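Local coordinates for protein cruciferin (Brassica napus, PDB 3KGL) that serves as an 11S globulin storage protein of rapeseed, a nutrient reserve of the seed built as an assembly of cupin subunits, at the interface of chains A and B. Numbering follows the deposited sequence. Chains: chain A/B, Cruciferin.

Contact 1: the interface of chains A and B. Residues chain A 62, 159, 185-188, 195; chain B 7, 40, 344-345, 381-382, 384.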
ATOM      1  N   SER A  62       2.930 -13.360   9.108  1.00 36.67           N
ATOM      2  CA  SER A  62       2.189 -12.811   7.974  1.00 38.21           C
ATOM      3  C   SER A  62       2.684 -11.406   7.604  1.00 52.46           C
ATOM      4  O   SER A  62       2.174 -10.771   6.679  1.00 25.76           O
ATOM      5  CB  SER A  62       0.689 -12.788   8.287  1.00 25.61           C
ATOM      6  OG  SER A  62       0.407 -11.975   9.422  1.00 61.51           O
ATOM      7  N   PRO A 159       7.700 -12.153   4.982  1.00 24.66           N
ATOM      8  CA  PRO A 159       6.467 -12.872   5.331  1.00 18.00           C
ATOM      9  C   PRO A 159       6.521 -14.273   4.738  1.00 50.80           C
ATOM     10  O   PRO A 159       6.825 -14.407   3.548  1.00 53.38           O
ATOM     11  CB  PRO A 159       5.368 -12.067   4.630  1.00 12.62           C
ATOM     12  CG  PRO A 159       5.928 -10.695   4.483  1.00 32.58           C
ATOM     13  CD  PRO A 159       7.439 -10.831   4.391  1.00 30.69           C
ATOM     14  N   GLN A 185       2.715  -5.926   2.668  1.00 17.91           N
ATOM     15  CA  GLN A 185       3.011  -7.366   2.658  1.00 50.37           C
ATOM     16  C   GLN A 185       2.164  -8.226   3.600  1.00 45.22           C
ATOM     17  O   GLN A 185       2.013  -9.429   3.389  1.00 73.02           O
ATOM     18  CB  GLN A 185       4.474  -7.601   2.980  1.00 31.53           C
ATOM     19  CG  GLN A 185       5.312  -6.438   2.619  1.00 32.21           C
ATOM     20  CD  GLN A 185       6.699  -6.634   3.084  1.00 64.88           C
ATOM     21  OE1 GLN A 185       7.402  -7.524   2.592  1.00 32.03           O
ATOM     22  NE2 GLN A 185       7.118  -5.826   4.067  1.00 41.34           N
ATOM     23  N   ASN A 186       1.649  -7.620   4.658  1.00 38.96           N
ATOM     24  CA  ASN A 186       0.707  -8.295   5.520  1.00 16.72           C
ATOM     25  C   ASN A 186      -0.632  -8.305   4.812  1.00 25.68           C
ATOM     26  O   ASN A 186      -1.253  -7.264   4.629  1.00 35.32           O
ATOM     27  CB  ASN A 186       0.604  -7.540   6.843  1.00 48.50           C
ATOM     28  CG  ASN A 186      -0.429  -8.125   7.782  1.00 17.78           C
ATOM     29  OD1 ASN A 186      -0.703  -9.318   7.781  1.00 48.98           O
ATOM     30  ND2 ASN A 186      -0.993  -7.279   8.600  1.00 14.93           N
ATOM     31  N   GLN A 187      -1.070  -9.483   4.393  1.00 35.13           N
ATOM     32  CA  GLN A 187      -2.285  -9.609   3.608  1.00 16.17           C
ATOM     33  C   GLN A 187      -3.441  -9.785   4.557  1.00 40.55           C
ATOM     34  O   GLN A 187      -4.602  -9.852   4.156  1.00 27.11           O
ATOM     35  CB  GLN A 187      -2.189 -10.828   2.693  1.00 37.30           C
ATOM     36  CG  GLN A 187      -2.693 -10.575   1.283  1.00 77.92           C
ATOM     37  CD  GLN A 187      -1.812  -9.612   0.521  1.00 17.57           C
ATOM     38  OE1 GLN A 187      -1.165  -8.764   1.112  1.00 31.78           O
ATOM     39  NE2 GLN A 187      -1.772  -9.751  -0.789  1.00 40.78           N
ATOM     40  N   LEU A 188      -3.115  -9.856   5.836  1.00 48.76           N
ATOM     41  CA  LEU A 188      -4.118 -10.178   6.828  1.00 36.40           C
ATOM     42  C   LEU A 188      -4.667  -8.962   7.562  1.00 16.78           C
ATOM     43  O   LEU A 188      -5.609  -8.337   7.096  1.00 43.91           O
ATOM     44  CB  LEU A 188      -3.594 -11.251   7.799  1.00 24.20           C
ATOM     45  CG  LEU A 188      -3.838 -12.723   7.446  1.00 19.89           C
ATOM     46  CD1 LEU A 188      -3.719 -12.977   5.976  1.00 12.45           C
ATOM     47  CD2 LEU A 188      -2.905 -13.642   8.228  1.00 22.09           C
ATOM     48  N   PHE A 195       2.499 -18.191  13.102  1.00 49.04           N
ATOM     49  CA  PHE A 195       1.987 -19.484  12.702  1.00 37.77           C
ATOM     50  C   PHE A 195       2.951 -20.509  13.227  1.00 36.55           C
ATOM     51  O   PHE A 195       4.106 -20.572  12.796  1.00 51.12           O
ATOM     52  CB  PHE A 195       1.842 -19.583  11.193  1.00 35.59           C
ATOM     53  CG  PHE A 195       0.642 -18.855  10.655  1.00 41.14           C
ATOM     54  CD1 PHE A 195      -0.510 -19.541  10.318  1.00 18.81           C
ATOM     55  CD2 PHE A 195       0.665 -17.483  10.491  1.00  8.92           C
ATOM     56  CE1 PHE A 195      -1.599 -18.877   9.816  1.00 13.43           C
ATOM     57  CE2 PHE A 195      -0.427 -16.822   9.983  1.00 20.81           C
ATOM     58  CZ  PHE A 195      -1.558 -17.520   9.647  1.00 22.86           C
TER
ATOM     59  N   CYS B   7      -9.482 -10.477   9.602  1.00 28.33           N
ATOM     60  CA  CYS B   7      -8.953 -11.817   9.313  1.00 40.86           C
ATOM     61  C   CYS B   7      -9.023 -12.852  10.447  1.00 34.43           C
ATOM     62  O   CYS B   7      -8.414 -13.916  10.361  1.00 31.05           O
ATOM     63  CB  CYS B   7      -7.514 -11.708   8.824  1.00 25.04           C
ATOM     64  SG  CYS B   7      -7.409 -11.272   7.109  1.00 46.53           S
ATOM     65  N   CYS B  40     -11.532 -10.546   4.239  1.00 39.67           N
ATOM     66  CA  CYS B  40     -10.159 -10.794   4.653  1.00 34.38           C
ATOM     67  C   CYS B  40      -9.204 -10.830   3.455  1.00 28.39           C
ATOM     68  O   CYS B  40      -8.093 -10.318   3.545  1.00 21.86           O
ATOM     69  CB  CYS B  40     -10.052 -12.082   5.462  1.00 25.12           C
ATOM     70  SG  CYS B  40      -8.342 -12.558   5.839  1.00 39.05           S
ATOM     71  N   ALA B 344       0.570 -14.128  -0.213  1.00 26.62           N
ATOM     72  CA  ALA B 344      -0.658 -13.786  -0.913  1.00 18.73           C
ATOM     73  C   ALA B 344      -1.910 -14.410  -0.329  1.00 24.09           C
ATOM     74  O   ALA B 344      -1.886 -15.536   0.174  1.00 22.08           O
ATOM     75  CB  ALA B 344      -0.537 -14.165  -2.369  1.00 24.37           C
ATOM     76  N   ASN B 345      -3.012 -13.669  -0.419  1.00 13.75           N
ATOM     77  CA  ASN B 345      -4.342 -14.244  -0.249  1.00 25.37           C
ATOM     78  C   ASN B 345      -4.763 -14.988  -1.503  1.00 21.56           C
ATOM     79  O   ASN B 345      -4.640 -14.476  -2.618  1.00 27.12           O
ATOM     80  CB  ASN B 345      -5.382 -13.166   0.030  1.00 15.56           C
ATOM     81  CG  ASN B 345      -5.193 -12.506   1.363  1.00 29.39           C
ATOM     82  OD1 ASN B 345      -4.440 -12.978   2.216  1.00 31.16           O
ATOM     83  ND2 ASN B 345      -5.884 -11.403   1.557  1.00 19.35           N
ATOM     84  N   PRO B 381      -6.637 -17.073   2.807  1.00 34.84           N
ATOM     85  CA  PRO B 381      -5.863 -15.871   3.126  1.00 30.40           C
ATOM     86  C   PRO B 381      -4.444 -16.226   3.522  1.00 34.74           C
ATOM     87  O   PRO B 381      -4.192 -17.347   3.978  1.00 26.85           O
ATOM     88  CB  PRO B 381      -6.600 -15.283   4.332  1.00 38.96           C
ATOM     89  CG  PRO B 381      -7.837 -16.144   4.522  1.00 45.82           C
ATOM     90  CD  PRO B 381      -7.519 -17.453   3.916  1.00  9.51           C
ATOM     91  N   GLN B 382      -3.540 -15.266   3.358  1.00 17.87           N
ATOM     92  CA  GLN B 382      -2.112 -15.463   3.604  1.00 26.01           C
ATOM     93  C   GLN B 382      -1.832 -16.320   4.819  1.00 14.28           C
ATOM     94  O   GLN B 382      -2.412 -16.100   5.873  1.00 46.32           O
ATOM     95  CB  GLN B 382      -1.425 -14.116   3.768  1.00 13.91           C
ATOM     96  CG  GLN B 382      -0.000 -14.206   4.222  1.00 17.51           C
ATOM     97  CD  GLN B 382       0.625 -12.842   4.300  1.00 30.69           C
ATOM     98  OE1 GLN B 382      -0.010 -11.899   4.757  1.00 54.38           O
ATOM     99  NE2 GLN B 382       1.864 -12.719   3.847  1.00 29.88           N
ATOM    100  N   PHE B 384      -2.661 -19.294   5.649  1.00 14.36           N
ATOM    101  CA  PHE B 384      -3.521 -20.442   5.860  1.00 35.77           C
ATOM    102  C   PHE B 384      -2.997 -21.597   5.018  1.00 29.92           C
ATOM    103  O   PHE B 384      -2.567 -21.402   3.885  1.00 23.13           O
ATOM    104  CB  PHE B 384      -4.969 -20.140   5.474  1.00 58.40           C
ATOM    105  CG  PHE B 384      -5.746 -19.362   6.510  1.00 34.78           C
ATOM    106  CD1 PHE B 384      -5.211 -18.242   7.108  1.00 44.95           C
ATOM    107  CD2 PHE B 384      -7.041 -19.724   6.839  1.00 67.44           C
ATOM    108  CE1 PHE B 384      -5.947 -17.509   8.035  1.00 43.53           C
ATOM    109  CE2 PHE B 384      -7.779 -18.992   7.763  1.00 35.22           C
ATOM    110  CZ  PHE B 384      -7.230 -17.882   8.354  1.00 33.33           C
TER
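Two loops of chain A, one carrying residues 185-188 ahead of strand 194-196 and one with A:Ser62 after strand 54-61, receive the loop of chain B between strands 377-380 and 385-390, flanked by the B:Asn345 loop. B:Gln382, which has 87 Å² hidden, is the inserted group: CG lies anti to the backbone N (chi1 172°), the chain runs on extended, and its amide enters between the two chain A loops. There OE1 accepts a bond from A:Gln187 N at 2.7 Å along a nearly straight line (164° at H), the donor standing somewhat above the carbonyl plane. NE2 is held more loosely, by a weak bond to A:Gln185 O. As modelled, OE1 also faces A:Ser62 O, an unfavourable pair of acceptors. B:Asn345 works at both ends of its amide: OD1 takes B:Gln382 N on a lone pair at 2.7 Å, while ND2 donates in the amide plane to A:Gln187 O at 3.3 Å. An alanine here would lack both amide bonds and would probably leave the B:Gln382 backbone and its fit against A:Gln187 looser. A:Leu188 crosses B:Gln382 obliquely, with CD1 3.4 Å from B:Gln382 CB. Its other flank meets the B:Cys7-B:Cys40 disulfide, where B:Cys7 SG is 3.5 Å from A:Leu188 CA.

Contact 2: the interface of chains A and B. Residues chain A 79, 85, 141-144, 146, 164, 261; chain B 419-424, 441-442.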
ATOM      1  N   VAL A  79      14.127 -21.041   6.966  1.00 66.06           N
ATOM      2  CA  VAL A  79      13.761 -22.007   5.935  1.00 43.38           C
ATOM      3  C   VAL A  79      12.889 -21.316   4.912  1.00 40.91           C
ATOM      4  O   VAL A  79      11.760 -20.933   5.215  1.00 90.25           O
ATOM      5  CB  VAL A  79      12.965 -23.195   6.501  1.00 55.92           C
ATOM      6  CG1 VAL A  79      12.553 -24.129   5.372  1.00 41.41           C
ATOM      7  CG2 VAL A  79      13.772 -23.935   7.548  1.00 33.96           C
ATOM      8  N   GLU A  85      19.782 -27.687   0.276  1.00116.24           N
ATOM      9  CA  GLU A  85      20.198 -27.962   1.643  1.00107.85           C
ATOM     10  C   GLU A  85      21.706 -27.752   1.823  1.00137.61           C
ATOM     11  O   GLU A  85      22.528 -28.522   1.319  1.00103.85           O
ATOM     12  CB  GLU A  85      19.740 -29.356   2.088  1.00105.10           C
ATOM     13  CG  GLU A  85      18.263 -29.399   2.500  1.00 95.38           C
ATOM     14  CD  GLU A  85      17.705 -30.814   2.579  1.00132.94           C
ATOM     15  OE1 GLU A  85      16.712 -31.031   3.313  1.00 77.18           O
ATOM     16  OE2 GLU A  85      18.254 -31.710   1.904  1.00139.30           O
ATOM     17  N   ASP A 141      22.276 -35.977   8.113  1.00116.16           N
ATOM     18  CA  ASP A 141      21.092 -35.141   8.003  1.00 62.89           C
ATOM     19  C   ASP A 141      21.297 -33.944   7.092  1.00 86.30           C
ATOM     20  O   ASP A 141      22.173 -33.113   7.324  1.00 85.85           O
ATOM     21  CB  ASP A 141      20.650 -34.665   9.384  1.00 88.33           C
ATOM     22  CG  ASP A 141      19.312 -33.978   9.354  1.00 65.66           C
ATOM     23  OD1 ASP A 141      18.909 -33.544   8.259  1.00 86.66           O
ATOM     24  OD2 ASP A 141      18.666 -33.869  10.419  1.00 66.13           O
ATOM     25  N   MET A 142      20.473 -33.858   6.057  1.00 67.88           N
ATOM     26  CA  MET A 142      20.481 -32.701   5.182  1.00 87.24           C
ATOM     27  C   MET A 142      19.443 -31.705   5.675  1.00 72.89           C
ATOM     28  O   MET A 142      18.343 -32.092   6.063  1.00 70.69           O
ATOM     29  CB  MET A 142      20.166 -33.119   3.748  1.00102.86           C
ATOM     30  CG  MET A 142      21.066 -34.209   3.199  1.00 92.93           C
ATOM     31  SD  MET A 142      20.321 -35.017   1.767  1.00134.98           S
ATOM     32  CE  MET A 142      20.146 -33.633   0.641  1.00 71.22           C
ATOM     33  N   HIS A 143      19.791 -30.425   5.664  1.00 56.07           N
ATOM     34  CA  HIS A 143      18.872 -29.393   6.130  1.00 47.08           C
ATOM     35  C   HIS A 143      19.430 -27.989   5.898  1.00 65.17           C
ATOM     36  O   HIS A 143      20.619 -27.829   5.623  1.00115.68           O
ATOM     37  CB  HIS A 143      18.515 -29.598   7.611  1.00 54.74           C
ATOM     38  CG  HIS A 143      19.689 -29.527   8.543  1.00 67.42           C
ATOM     39  ND1 HIS A 143      20.432 -28.378   8.724  1.00 36.48           N
ATOM     40  CD2 HIS A 143      20.232 -30.458   9.364  1.00 43.48           C
ATOM     41  CE1 HIS A 143      21.390 -28.607   9.604  1.00 46.62           C
ATOM     42  NE2 HIS A 143      21.290 -29.862  10.008  1.00 83.11           N
ATOM     43  N   GLN A 144      18.570 -26.979   6.011  1.00 55.03           N
ATOM     44  CA  GLN A 144      18.944 -25.598   5.714  1.00 52.15           C
ATOM     45  C   GLN A 144      20.117 -25.110   6.566  1.00 73.52           C
ATOM     46  O   GLN A 144      20.509 -25.753   7.537  1.00 38.49           O
ATOM     47  CB  GLN A 144      17.736 -24.671   5.875  1.00 66.04           C
ATOM     48  CG  GLN A 144      16.663 -24.826   4.790  1.00 48.07           C
ATOM     49  CD  GLN A 144      16.725 -23.731   3.726  1.00113.83           C
ATOM     50  OE1 GLN A 144      16.026 -23.797   2.715  1.00 89.94           O
ATOM     51  NE2 GLN A 144      17.557 -22.715   3.957  1.00103.89           N
ATOM     52  N   VAL A 146      22.145 -23.553   9.276  1.00 64.83           N
ATOM     53  CA  VAL A 146      22.020 -23.120  10.657  1.00 35.78           C
ATOM     54  C   VAL A 146      23.118 -22.115  10.955  1.00 46.82           C
ATOM     55  O   VAL A 146      24.293 -22.470  11.011  1.00 57.49           O
ATOM     56  CB  VAL A 146      22.166 -24.292  11.623  1.00 39.80           C
ATOM     57  CG1 VAL A 146      22.317 -23.783  13.047  1.00 51.59           C
ATOM     58  CG2 VAL A 146      20.977 -25.215  11.504  1.00 48.31           C
ATOM     59  N   TRP A 164      13.560 -20.602  13.723  1.00 45.23           N
ATOM     60  CA  TRP A 164      13.646 -21.168  15.069  1.00 36.14           C
ATOM     61  C   TRP A 164      14.968 -20.724  15.698  1.00 46.01           C
ATOM     62  O   TRP A 164      15.972 -20.582  15.001  1.00 42.95           O
ATOM     63  CB  TRP A 164      13.570 -22.702  15.034  1.00 27.42           C
ATOM     64  CG  TRP A 164      14.605 -23.322  14.137  1.00 44.67           C
ATOM     65  CD1 TRP A 164      14.441 -23.684  12.834  1.00 62.30           C
ATOM     66  CD2 TRP A 164      15.966 -23.625  14.467  1.00 31.96           C
ATOM     67  NE1 TRP A 164      15.612 -24.193  12.332  1.00 55.26           N
ATOM     68  CE2 TRP A 164      16.563 -24.168  13.313  1.00 30.36           C
ATOM     69  CE3 TRP A 164      16.737 -23.492  15.623  1.00 48.99           C
ATOM     70  CZ2 TRP A 164      17.888 -24.576  13.282  1.00 34.12           C
ATOM     71  CZ3 TRP A 164      18.058 -23.901  15.591  1.00 24.52           C
ATOM     72  CH2 TRP A 164      18.617 -24.435  14.429  1.00 59.51           C
ATOM     73  N   VAL A 261      23.677 -30.071  15.601  1.00 95.81           N
ATOM     74  CA  VAL A 261      23.025 -29.486  14.419  1.00 66.08           C
ATOM     75  C   VAL A 261      24.004 -28.928  13.369  1.00 88.79           C
ATOM     76  O   VAL A 261      23.617 -28.658  12.227  1.00 60.48           O
ATOM     77  CB  VAL A 261      22.036 -28.371  14.829  1.00 62.24           C
ATOM     78  CG1 VAL A 261      21.541 -27.620  13.614  1.00 66.19           C
ATOM     79  CG2 VAL A 261      20.872 -28.954  15.607  1.00 51.47           C
TER
ATOM     80  N   ARG B 419      11.249 -30.411   5.951  1.00 46.50           N
ATOM     81  CA  ARG B 419      12.414 -30.990   5.305  1.00 49.44           C
ATOM     82  C   ARG B 419      13.689 -30.158   5.538  1.00 39.50           C
ATOM     83  O   ARG B 419      14.782 -30.704   5.634  1.00 54.36           O
ATOM     84  CB  ARG B 419      12.120 -31.143   3.815  1.00 50.75           C
ATOM     85  CG  ARG B 419      13.248 -31.658   2.980  1.00 36.12           C
ATOM     86  CD  ARG B 419      13.645 -33.035   3.400  1.00 43.57           C
ATOM     87  NE  ARG B 419      14.301 -33.688   2.281  1.00 80.48           N
ATOM     88  CZ  ARG B 419      13.674 -34.478   1.424  1.00 59.38           C
ATOM     89  NH1 ARG B 419      12.378 -34.735   1.582  1.00 59.85           N
ATOM     90  NH2 ARG B 419      14.350 -35.021   0.421  1.00 38.69           N
ATOM     91  N   GLY B 420      13.541 -28.843   5.642  1.00 49.59           N
ATOM     92  CA  GLY B 420      14.670 -27.944   5.819  1.00 29.78           C
ATOM     93  C   GLY B 420      15.084 -27.747   7.264  1.00 34.10           C
ATOM     94  O   GLY B 420      16.049 -27.053   7.555  1.00 40.90           O
ATOM     95  N   LEU B 421      14.340 -28.361   8.175  1.00 51.99           N
ATOM     96  CA  LEU B 421      14.650 -28.306   9.599  1.00 23.00           C
ATOM     97  C   LEU B 421      15.630 -29.411   9.942  1.00 36.37           C
ATOM     98  O   LEU B 421      15.653 -30.448   9.281  1.00 56.96           O
ATOM     99  CB  LEU B 421      13.372 -28.526  10.415  1.00 45.11           C
ATOM    100  CG  LEU B 421      12.577 -27.436  11.136  1.00 34.68           C
ATOM    101  CD1 LEU B 421      12.570 -26.060  10.452  1.00 11.15           C
ATOM    102  CD2 LEU B 421      11.173 -27.974  11.321  1.00 29.27           C
ATOM    103  N   PRO B 422      16.437 -29.204  10.990  1.00 34.66           N
ATOM    104  CA  PRO B 422      17.321 -30.267  11.476  1.00 48.29           C
ATOM    105  C   PRO B 422      16.524 -31.312  12.248  1.00 46.39           C
ATOM    106  O   PRO B 422      15.648 -30.927  13.020  1.00 33.91           O
ATOM    107  CB  PRO B 422      18.274 -29.526  12.422  1.00 33.53           C
ATOM    108  CG  PRO B 422      18.124 -28.081  12.078  1.00 34.80           C
ATOM    109  CD  PRO B 422      16.701 -27.928  11.663  1.00 37.34           C
ATOM    110  N   LEU B 423      16.825 -32.595  12.043  1.00 30.33           N
ATOM    111  CA  LEU B 423      16.113 -33.680  12.712  1.00 38.40           C
ATOM    112  C   LEU B 423      15.820 -33.387  14.178  1.00 54.26           C
ATOM    113  O   LEU B 423      14.721 -33.650  14.663  1.00 53.78           O
ATOM    114  CB  LEU B 423      16.898 -34.993  12.619  1.00 27.28           C
ATOM    115  CG  LEU B 423      16.409 -36.068  11.650  1.00 65.87           C
ATOM    116  CD1 LEU B 423      16.938 -37.427  12.076  1.00 59.29           C
ATOM    117  CD2 LEU B 423      14.897 -36.097  11.605  1.00 77.55           C
ATOM    118  N   GLU B 424      16.816 -32.849  14.874  1.00 45.72           N
ATOM    119  CA  GLU B 424      16.763 -32.680  16.320  1.00 54.82           C
ATOM    120  C   GLU B 424      15.691 -31.674  16.770  1.00 63.73           C
ATOM    121  O   GLU B 424      15.108 -31.816  17.852  1.00 52.42           O
ATOM    122  CB  GLU B 424      18.148 -32.283  16.845  1.00 86.02           C
ATOM    123  CG  GLU B 424      19.235 -33.344  16.633  1.00 41.06           C
ATOM    124  CD  GLU B 424      19.820 -33.343  15.226  1.00 81.52           C
ATOM    125  OE1 GLU B 424      19.547 -32.396  14.453  1.00 66.91           O
ATOM    126  OE2 GLU B 424      20.564 -34.292  14.892  1.00 90.23           O
ATOM    127  N   LYS B 441      10.161 -36.674   7.927  1.00 38.74           N
ATOM    128  CA  LYS B 441      10.964 -35.702   7.230  1.00 31.16           C
ATOM    129  C   LYS B 441      11.322 -36.147   5.814  1.00 42.14           C
ATOM    130  O   LYS B 441      11.355 -35.322   4.903  1.00 62.79           O
ATOM    131  CB  LYS B 441      12.217 -35.393   8.046  1.00 29.06           C
ATOM    132  CG  LYS B 441      12.972 -34.206   7.535  1.00 43.68           C
ATOM    133  CD  LYS B 441      14.341 -34.151   8.138  1.00 40.46           C
ATOM    134  CE  LYS B 441      15.116 -33.056   7.481  1.00 36.23           C
ATOM    135  NZ  LYS B 441      16.541 -33.186   7.790  1.00 50.68           N
ATOM    136  N   PHE B 442      11.571 -37.440   5.616  1.00 27.77           N
ATOM    137  CA  PHE B 442      12.078 -37.905   4.319  1.00 28.71           C
ATOM    138  C   PHE B 442      11.146 -38.792   3.477  1.00 30.07           C
ATOM    139  O   PHE B 442      11.316 -38.868   2.265  1.00 60.94           O
ATOM    140  CB  PHE B 442      13.419 -38.620   4.490  1.00 36.83           C
ATOM    141  CG  PHE B 442      14.518 -37.745   5.023  1.00 45.60           C
ATOM    142  CD1 PHE B 442      15.111 -36.789   4.220  1.00 19.79           C
ATOM    143  CD2 PHE B 442      14.973 -37.894   6.322  1.00 41.66           C
ATOM    144  CE1 PHE B 442      16.123 -35.993   4.707  1.00 29.78           C
ATOM    145  CE2 PHE B 442      15.988 -37.103   6.809  1.00 48.50           C
ATOM    146  CZ  PHE B 442      16.563 -36.148   5.999  1.00 42.44           C
TER
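B:Lys441 NZ, the side-chain amine, is gripped by three oxygens: the A:Asp141 carboxylate through OD1 in a salt bridge, A:Met142 O at 2.7 Å, and, weakly, B:Leu421 O of its own chain. This patch joins cupin subunits of the 11S globulin family, strand 141-143 of chain A facing the segment of chain B that runs from 3-10 helix 418-420 into helix 423-430. The lysine reaches the strand from helix 434-442 fully extended, with CG anti to the backbone N (chi1 -169°), and its bond to A:Met142 O lies in the carbonyl plane, although A:Met142 is poorly ordered.

A:Asp141 divides its two oxygens. While OD1 serves the lysine, OD2 accepts B:Leu423 N at 2.8 Å on its syn lone pair (158° at H), at the start of helix 423-430, where the helix dipole would be expected to favour a carboxylate. B:Glu424 OE1, 4.4 Å from A:Asp141 OD2, would partly oppose this, and the lysine is likely to offset it. One residue beyond A:His143, A:Gln144 N donates to B:Gly420 O at 3.0 Å from above the carbonyl plane.

Between these polar points B:Pro422 wedges into chain A with 61 Å² hidden. Its CB sits over one face of the A:His143 ring, 3.9 Å from the centroid, offset toward the rim. That ring occupies the crowded rotamer between N and the carbonyl carbon (chi1 61°), and its rotation is fixed by ND1 donating in the ring plane to A:Gln144 O. At the proline's tip, CG meets A:Trp164 CZ2 at 3.7 Å, the two side chains approaching tip to tip, with A:Val261 CG1 alongside. The B:Leu421 and A:Trp164 side chains slide past each other in opposite directions, and B:Leu421 CD1 also touches A:Val79 CG2 at 3.8 Å.

Contact 1 and contact 2 lie about 25 Å apart, measured between the centres of their C-alpha atoms, and belong to the same A-B interface while sharing no residue. The chain A residues of both fall largely in the first cupin region, whereas chain B supplies mainly residues of its second cupin half, with 3-10 helix 418-420 and helices 423-430 and 434-442 in contact 2 and its N-terminal disulfide added in contact 1. The pairing is thus head to tail rather than an exact two-fold, as expected for neighbours in the deposited trimer. Two footholds this far apart would probably resist rocking of one subunit against the next within the trimer; the mature protein is a hexamer.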